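Local coordinates for protein HpcE (Thermus thermophilus, PDB 1WZO) that probably isomerises 2-hydroxyhepta-2,4-diene-1,7-dioate in the breakdown of aromatic compounds, as a member of the fumarylacetoacetate hydrolase family, at residues Glu97-Val102 and Ala126-Ala131. Residues are numbered along the deposited sequence; the frame is centred on the assembly and turned at random.
Sequences EVELAV and ANDLVA
Glu99 and Ala126 form an antiparallel hydrogen-bonded pair, Glu99 N reaching Ala126 O at 3.0 Å and Ala126 N returning to Glu99 O at 3.1 Å. Packing is close here: Ala126 CB lies 4.1 Å from Ala101 CB, and both touch Leu154 of strand 152-159, a place suited to small apolar residues. Two residues along, past the non-hydrogen-bonded pair of Val98 and Asn127, Asp128 N donates to Glu97 O (2.9 Å), just where an inverse gamma turn centred on Asp128 interrupts the strand. Asn127, its CG anti to the backbone N (chi1 -172°), brings OD1 to Glu97 N at 3.1 Å, an amide standing in for a strand carbonyl. Three acidic side chains converge beside the turn: Asp128 OD2 is 3.1 Å from Glu97 OE2 and 3.2 Å from Glu99 OE2, its carboxylate nearly perpendicular to both others. Such a Glu-X-Glu pair with a distant aspartate is the metal-binding signature of the fumarylacetoacetate hydrolase fold, so the trio probably forms a divalent metal site; here Lys146 and Lys73 form salt bridges with Asp128. An alanine at Glu97 would probably leave the cluster one carboxylate short. Towards the looser end, Glu97 is partly exposed, and its OE1 merely brushes Val130 CG1 at 3.8 Å, with a long, weak ion pair to Arg132.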
loop_
_atom_site.group_PDB
_atom_site.type_symbol
_atom_site.label_atom_id
_atom_site.label_comp_id
_atom_site.label_asym_id
_atom_site.label_seq_id
_atom_site.Cartn_x
_atom_site.Cartn_y
_atom_site.Cartn_z
ATOM N N GLU B 97 4.700 -27.426 10.351
ATOM C CA GLU B 97 4.844 -28.005 9.018
ATOM C C GLU B 97 5.969 -27.252 8.318
ATOM O O GLU B 97 5.800 -26.098 7.927
ATOM C CB GLU B 97 3.540 -27.894 8.203
ATOM C CG GLU B 97 2.443 -28.859 8.664
ATOM C CD GLU B 97 1.285 -28.994 7.678
ATOM O OE1 GLU B 97 0.361 -29.791 7.952
ATOM O OE2 GLU B 97 1.291 -28.314 6.633
ATOM N N VAL B 98 7.130 -27.893 8.176
ATOM C CA VAL B 98 8.253 -27.236 7.515
ATOM C C VAL B 98 8.071 -27.304 6.002
ATOM O O VAL B 98 7.954 -28.384 5.420
ATOM C CB VAL B 98 9.624 -27.862 7.942
ATOM C CG1 VAL B 98 9.653 -29.351 7.642
ATOM C CG2 VAL B 98 10.763 -27.136 7.244
ATOM N N GLU B 99 8.029 -26.141 5.360
ATOM C CA GLU B 99 7.824 -26.109 3.920
ATOM C C GLU B 99 8.670 -25.082 3.200
ATOM O O GLU B 99 8.978 -24.013 3.737
ATOM C CB GLU B 99 6.344 -25.824 3.600
ATOM C CG GLU B 99 5.357 -26.563 4.492
ATOM C CD GLU B 99 3.921 -26.489 3.988
ATOM O OE1 GLU B 99 3.649 -25.727 3.038
ATOM O OE2 GLU B 99 3.061 -27.197 4.546
ATOM N N LEU B 100 9.051 -25.418 1.974
ATOM C CA LEU B 100 9.809 -24.503 1.141
ATOM C C LEU B 100 8.778 -23.496 0.634
ATOM O O LEU B 100 7.734 -23.890 0.107
ATOM C CB LEU B 100 10.420 -25.237 -0.056
ATOM C CG LEU B 100 11.096 -24.364 -1.120
ATOM C CD1 LEU B 100 12.327 -23.678 -0.530
ATOM C CD2 LEU B 100 11.483 -25.229 -2.318
ATOM N N ALA B 101 9.067 -22.212 0.810
ATOM C CA ALA B 101 8.180 -21.145 0.359
ATOM C C ALA B 101 8.793 -20.485 -0.871
ATOM O O ALA B 101 9.969 -20.115 -0.866
ATOM C CB ALA B 101 7.988 -20.116 1.471
ATOM N N VAL B 102 7.994 -20.347 -1.924
ATOM C CA VAL B 102 8.444 -19.758 -3.179
ATOM C C VAL B 102 7.874 -18.358 -3.342
ATOM O O VAL B 102 6.662 -18.154 -3.225
ATOM C CB VAL B 102 7.989 -20.628 -4.368
ATOM C CG1 VAL B 102 8.529 -20.069 -5.678
ATOM C CG2 VAL B 102 8.449 -22.066 -4.148
ATOM N N ALA B 126 9.009 -21.623 5.638
ATOM C CA ALA B 126 7.694 -21.378 6.217
ATOM C C ALA B 126 7.337 -22.476 7.203
ATOM O O ALA B 126 7.722 -23.634 7.034
ATOM C CB ALA B 126 6.629 -21.319 5.119
ATOM N N ASN B 127 6.618 -22.094 8.249
ATOM C CA ASN B 127 6.133 -23.045 9.234
ATOM C C ASN B 127 4.608 -22.952 9.063
ATOM O O ASN B 127 3.966 -22.061 9.623
ATOM C CB ASN B 127 6.531 -22.622 10.647
ATOM C CG ASN B 127 6.209 -23.688 11.669
ATOM O OD1 ASN B 127 5.410 -24.588 11.400
ATOM N ND2 ASN B 127 6.822 -23.595 12.850
ATOM N N ASP B 128 4.044 -23.857 8.265
ATOM C CA ASP B 128 2.606 -23.857 7.984
ATOM C C ASP B 128 1.845 -24.637 9.054
ATOM O O ASP B 128 1.395 -25.761 8.829
ATOM C CB ASP B 128 2.376 -24.446 6.583
ATOM C CG ASP B 128 0.911 -24.552 6.219
ATOM O OD1 ASP B 128 0.134 -23.656 6.605
ATOM O OD2 ASP B 128 0.541 -25.527 5.529
ATOM N N LEU B 129 1.706 -24.018 10.221
ATOM C CA LEU B 129 1.041 -24.642 11.358
ATOM C C LEU B 129 -0.419 -25.005 11.124
ATOM O O LEU B 129 -1.113 -24.414 10.290
ATOM C CB LEU B 129 1.169 -23.743 12.595
ATOM C CG LEU B 129 2.582 -23.630 13.186
ATOM C CD1 LEU B 129 2.992 -22.166 13.335
ATOM C CD2 LEU B 129 2.622 -24.337 14.537
ATOM N N VAL B 130 -0.878 -26.000 11.865
ATOM C CA VAL B 130 -2.254 -26.443 11.751
ATOM C C VAL B 130 -2.750 -26.961 13.091
ATOM O O VAL B 130 -1.991 -27.560 13.860
ATOM C CB VAL B 130 -2.405 -27.569 10.692
ATOM C CG1 VAL B 130 -1.508 -28.760 11.049
ATOM C CG2 VAL B 130 -3.862 -28.028 10.626
ATOM N N ALA B 131 -4.016 -26.691 13.384
ATOM C CA ALA B 131 -4.635 -27.181 14.609
ATOM C C ALA B 131 -5.588 -28.263 14.111
ATOM O O ALA B 131 -6.712 -27.974 13.684
ATOM C CB ALA B 131 -5.395 -26.069 15.308
#